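Long-range contacts in fusolin (Anomala cuprea entomopoxvirus, PDB 4YN1), which forms the crystalline spindles that enhance viral virulence and probably acts on chitin as a lytic polysaccharide mono-oxygenase: residues L170-F174 and I199-R205; I143-F149 and V195-I199. The contacts are given in a common frame with arbitrary orientation. Residue numbers count along the deposited sequence, not the author numbering.

Interaction 1 (L170-F174 and I199-R205); sequences LELVF and IVPVPYR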
# COMPACT_ATOMS: atom_id res chain seq x y z
N LEU A 170 2.89 -12.93 -2.99
CA LEU A 170 3.10 -12.44 -1.61
C LEU A 170 3.61 -13.55 -0.71
O LEU A 170 3.26 -14.70 -0.89
CB LEU A 170 1.79 -11.88 -1.04
CG LEU A 170 1.30 -10.54 -1.60
CD1 LEU A 170 -0.09 -10.28 -1.12
CD2 LEU A 170 2.21 -9.42 -1.21
N GLU A 171 4.50 -13.20 0.20
CA GLU A 171 5.07 -14.09 1.19
C GLU A 171 4.82 -13.53 2.57
O GLU A 171 5.06 -12.34 2.82
CB GLU A 171 6.57 -14.33 0.91
CG GLU A 171 7.54 -13.17 1.03
CD GLU A 171 8.93 -13.54 0.52
OE1 GLU A 171 9.91 -13.28 1.25
OE2 GLU A 171 9.04 -14.09 -0.60
N LEU A 172 4.41 -14.38 3.49
CA LEU A 172 4.13 -13.98 4.88
C LEU A 172 5.42 -13.72 5.62
O LEU A 172 6.32 -14.55 5.62
CB LEU A 172 3.34 -15.08 5.59
CG LEU A 172 2.94 -14.80 7.04
CD1 LEU A 172 1.84 -13.76 7.09
CD2 LEU A 172 2.46 -16.06 7.73
N VAL A 173 5.53 -12.54 6.24
CA VAL A 173 6.70 -12.18 7.04
C VAL A 173 6.40 -11.94 8.53
O VAL A 173 7.35 -11.87 9.31
CB VAL A 173 7.53 -11.03 6.42
CG1 VAL A 173 7.99 -11.40 5.01
CG2 VAL A 173 6.80 -9.68 6.43
N PHE A 174 5.13 -11.77 8.90
CA PHE A 174 4.77 -11.42 10.27
C PHE A 174 3.35 -11.87 10.53
O PHE A 174 2.48 -11.71 9.67
CB PHE A 174 4.91 -9.89 10.43
CG PHE A 174 4.59 -9.35 11.80
CD1 PHE A 174 3.27 -9.14 12.19
CD2 PHE A 174 5.59 -9.10 12.72
CE1 PHE A 174 2.98 -8.64 13.47
CE2 PHE A 174 5.30 -8.58 13.98
CZ PHE A 174 3.99 -8.39 14.36
N ILE A 199 7.62 -4.74 14.78
CA ILE A 199 8.88 -4.89 14.07
C ILE A 199 8.68 -5.94 13.02
O ILE A 199 8.47 -7.11 13.34
CB ILE A 199 10.09 -5.26 14.99
CG1 ILE A 199 10.25 -4.25 16.17
CG2 ILE A 199 11.39 -5.34 14.15
CD1 ILE A 199 10.40 -2.88 15.77
N VAL A 200 8.75 -5.53 11.75
CA VAL A 200 8.54 -6.40 10.62
C VAL A 200 9.91 -6.74 9.99
O VAL A 200 10.59 -5.83 9.54
CB VAL A 200 7.60 -5.76 9.58
CG1 VAL A 200 7.40 -6.67 8.36
CG2 VAL A 200 6.24 -5.46 10.21
N PRO A 201 10.27 -8.03 9.91
CA PRO A 201 11.55 -8.41 9.25
C PRO A 201 11.35 -8.42 7.75
O PRO A 201 10.81 -9.37 7.18
CB PRO A 201 11.84 -9.82 9.81
CG PRO A 201 10.52 -10.36 10.19
CD PRO A 201 9.55 -9.22 10.42
N VAL A 202 11.74 -7.34 7.10
CA VAL A 202 11.52 -7.21 5.66
C VAL A 202 12.70 -7.83 4.93
O VAL A 202 13.83 -7.42 5.18
CB VAL A 202 11.32 -5.73 5.26
CG1 VAL A 202 11.09 -5.60 3.75
CG2 VAL A 202 10.13 -5.14 6.02
N PRO A 203 12.46 -8.79 4.00
CA PRO A 203 13.56 -9.37 3.25
C PRO A 203 14.16 -8.34 2.30
O PRO A 203 13.47 -7.47 1.75
CB PRO A 203 12.88 -10.54 2.49
CG PRO A 203 11.50 -10.12 2.31
CD PRO A 203 11.17 -9.38 3.58
N TYR A 204 15.46 -8.41 2.14
CA TYR A 204 16.16 -7.54 1.23
C TYR A 204 15.60 -7.68 -0.19
O TYR A 204 15.29 -8.77 -0.64
CB TYR A 204 17.66 -7.85 1.23
CG TYR A 204 18.43 -7.12 0.16
CD1 TYR A 204 18.52 -7.63 -1.14
CD2 TYR A 204 19.14 -5.97 0.45
CE1 TYR A 204 19.22 -6.94 -2.14
CE2 TYR A 204 19.85 -5.29 -0.54
CZ TYR A 204 19.95 -5.81 -1.81
OH TYR A 204 20.62 -5.10 -2.76
N ARG A 205 15.60 -6.56 -0.90
CA ARG A 205 15.20 -6.45 -2.29
C ARG A 205 16.09 -5.42 -2.96
O ARG A 205 16.43 -4.43 -2.33
CB ARG A 205 13.75 -5.95 -2.38
CG ARG A 205 12.69 -6.91 -1.82
CD ARG A 205 12.46 -8.04 -2.77
NE ARG A 205 11.50 -9.01 -2.27
CZ ARG A 205 11.78 -10.09 -1.55
NH1 ARG A 205 13.03 -10.35 -1.18
NH2 ARG A 205 10.81 -10.93 -1.21
O HOH W 1 12.79 -13.23 0.01

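Interaction 2 (I143-F149 and V195-I199); sequences IHEPSYF and VYRMI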
# COMPACT_ATOMS: atom_id res chain seq x y z
N ILE A 143 -10.82 1.54 17.71
CA ILE A 143 -10.18 0.45 18.44
C ILE A 143 -11.10 -0.74 18.47
O ILE A 143 -12.09 -0.77 19.19
CB ILE A 143 -9.73 0.89 19.84
CG1 ILE A 143 -8.81 2.13 19.80
CG2 ILE A 143 -9.02 -0.28 20.56
CD1 ILE A 143 -7.47 1.94 19.05
N HIS A 144 -10.77 -1.71 17.65
CA HIS A 144 -11.50 -2.94 17.48
C HIS A 144 -10.58 -4.04 17.98
O HIS A 144 -9.57 -4.30 17.32
CB HIS A 144 -11.78 -3.17 15.97
CG HIS A 144 -12.60 -2.11 15.29
ND1 HIS A 144 -13.62 -1.45 15.96
CD2 HIS A 144 -12.57 -1.70 14.00
CE1 HIS A 144 -14.20 -0.68 15.05
NE2 HIS A 144 -13.59 -0.79 13.85
N GLU A 145 -10.82 -4.54 19.18
CA GLU A 145 -10.06 -5.64 19.79
C GLU A 145 -11.10 -6.68 20.22
O GLU A 145 -12.24 -6.31 20.53
CB GLU A 145 -9.17 -5.16 20.95
CG GLU A 145 -8.02 -4.27 20.44
CD GLU A 145 -6.95 -3.84 21.42
OE1 GLU A 145 -7.10 -4.08 22.63
OE2 GLU A 145 -5.94 -3.25 20.95
N PRO A 146 -10.80 -7.97 20.12
CA PRO A 146 -9.51 -8.59 19.78
C PRO A 146 -9.23 -8.60 18.28
O PRO A 146 -10.15 -8.64 17.47
CB PRO A 146 -9.68 -10.02 20.34
CG PRO A 146 -11.11 -10.30 20.16
CD PRO A 146 -11.80 -8.99 20.48
N SER A 147 -7.96 -8.56 17.92
CA SER A 147 -7.56 -8.53 16.52
C SER A 147 -6.12 -8.95 16.40
O SER A 147 -5.42 -9.05 17.42
CB SER A 147 -7.74 -7.12 15.95
OG SER A 147 -6.78 -6.26 16.54
N TYR A 148 -5.65 -9.14 15.16
CA TYR A 148 -4.27 -9.51 14.91
C TYR A 148 -3.81 -8.97 13.57
O TYR A 148 -4.63 -8.51 12.78
CB TYR A 148 -4.04 -11.04 15.01
CG TYR A 148 -4.71 -11.84 13.92
CD1 TYR A 148 -6.09 -11.99 13.90
CD2 TYR A 148 -3.97 -12.46 12.92
CE1 TYR A 148 -6.71 -12.80 12.97
CE2 TYR A 148 -4.60 -13.19 11.91
CZ TYR A 148 -5.97 -13.38 11.96
OH TYR A 148 -6.67 -14.05 10.99
N PHE A 149 -2.53 -8.93 13.39
CA PHE A 149 -1.90 -8.40 12.17
C PHE A 149 -1.13 -9.47 11.45
O PHE A 149 -0.35 -10.20 12.08
CB PHE A 149 -0.89 -7.29 12.50
CG PHE A 149 -1.51 -5.97 12.87
CD1 PHE A 149 -1.87 -5.69 14.18
CD2 PHE A 149 -1.81 -5.03 11.89
CE1 PHE A 149 -2.45 -4.47 14.52
CE2 PHE A 149 -2.40 -3.81 12.23
CZ PHE A 149 -2.68 -3.52 13.55
N VAL A 195 -1.28 3.94 18.83
CA VAL A 195 -0.97 3.25 17.58
C VAL A 195 -0.62 1.81 17.84
O VAL A 195 -0.41 1.42 18.98
CB VAL A 195 0.22 3.96 16.87
CG1 VAL A 195 -0.12 5.36 16.39
CG2 VAL A 195 1.47 3.95 17.72
N TYR A 196 -0.46 1.04 16.77
CA TYR A 196 0.08 -0.32 16.83
C TYR A 196 1.42 -0.28 16.11
O TYR A 196 1.46 0.04 14.91
CB TYR A 196 -0.81 -1.34 16.13
CG TYR A 196 -2.16 -1.53 16.78
CD1 TYR A 196 -2.31 -2.33 17.91
CD2 TYR A 196 -3.29 -0.89 16.29
CE1 TYR A 196 -3.55 -2.50 18.52
CE2 TYR A 196 -4.53 -1.05 16.89
CZ TYR A 196 -4.66 -1.89 17.98
OH TYR A 196 -5.89 -2.07 18.54
N ARG A 197 2.51 -0.52 16.83
CA ARG A 197 3.84 -0.58 16.25
C ARG A 197 4.31 -2.01 16.29
O ARG A 197 4.09 -2.71 17.28
CB ARG A 197 4.86 0.34 16.95
CG ARG A 197 4.55 1.83 16.77
CD ARG A 197 5.71 2.73 17.22
NE ARG A 197 6.02 2.50 18.63
CZ ARG A 197 5.54 3.19 19.66
NH1 ARG A 197 4.77 4.26 19.47
NH2 ARG A 197 5.84 2.83 20.90
N MET A 198 4.91 -2.49 15.22
CA MET A 198 5.38 -3.88 15.17
C MET A 198 6.67 -3.92 14.36
O MET A 198 6.82 -3.19 13.38
CB MET A 198 4.29 -4.82 14.60
CG MET A 198 3.90 -4.53 13.18
SD MET A 198 2.20 -4.83 12.72
CE MET A 198 1.41 -3.28 13.39
N ILE A 199 7.62 -4.74 14.78
CA ILE A 199 8.88 -4.89 14.07
C ILE A 199 8.68 -5.94 13.02
O ILE A 199 8.47 -7.11 13.34
CB ILE A 199 10.09 -5.26 14.99
CG1 ILE A 199 10.25 -4.25 16.17
CG2 ILE A 199 11.39 -5.34 14.15
CD1 ILE A 199 10.40 -2.88 15.77

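Interaction 1 (L170-F174 and I199-R205)
Two sheets can be joined without a hydrogen bond between their strands, mainly through side chains, and Val173 and Phe174 illustrate the rule: no direct hydrogen bond crosses between 170-174 and 199-203, whose axes approach to 6.3 Å at 143°. Val173, the most covered residue, sets CG2 3.6 Å from Val200 CG1 and CG1 4.0 Å from Pro203 CD, while its carbonyl O lies 3.6 Å from Pro201 CG. Phe174 follows, bringing CD2 to 3.6 Å from Ile199 O and, more loosely, to 4.5 Å from Val200 CG2. Beyond the apolar contacts, Glu171 OE1 forms a salt bridge with the buried Arg205 at NH2, 3.5 Å away, and water 1 joins Glu171 OE1 to Arg205 NH1 at 3.1 Å each; Arg205 NH2 also donates to Thr154 O. Regular alternation turns Glu171 and Val173 toward the facing strand, yet Phe174 points inward as well. The reason is a classic beta bulge: Val173 and Phe174 both face Val151 of strand 147-154, here within a beta sandwich as in other family members.

Interaction 2 (I143-F149 and V195-I199)
In a beta sandwich, alternate residues of a strand supply the core, and segment 195-199 is a compact example of this in the LPMO-type fold. Its first inward residue, Tyr196, carries the largest buried area and spans the gap to the loop that leads into strand 147-154. There its hydroxyl OH donates a hydrogen bond to Glu145 OE2 (2.7 Å), close to the ring plane, while Ile143 CG2 lies 4.1 Å from the same OH. From strand 147-154, Phe149 CE1 sits over one face of the tyrosine ring, 3.7 Å from Tyr196 CG; the two rings meet obliquely, with centroids 5.3 Å apart and planes at 57°. Trp215 of strand 209-217 stacks on Phe149 and also meets the Tyr196 ring, extending the aromatic cluster. Two residues on, Met198 again points inward and makes a Met-aromatic contact, its SD 3.9 Å from Phe149 CG. The closing detail is a CH-pi interaction: Met198 CE stands 3.8 Å from the centroid of the Phe149 ring, only 5° off its normal.

Followed from the N terminus, the chain passes 143-149, then 170-174, then 195-199, and runs directly on through the shared Ile199 into 199-205. Interaction 2 closes a loop with 45 residues between its segments, interaction 1 one with 24; the segments alternate, so the loops cross. Strands 147-154 and 170-176, successive in the chain and neighbours in the mixed sheet, thus both face strand 194-203 of the antiparallel sheet, each meeting a different part of it. Although the contact centres are about 18 Å apart, they touch: Phe174 CZ packs 3.6 Å from Met198 CB, and Phe174 CD1 lies 3.8 Å from Phe149 O, making one continuous interface between the sheets.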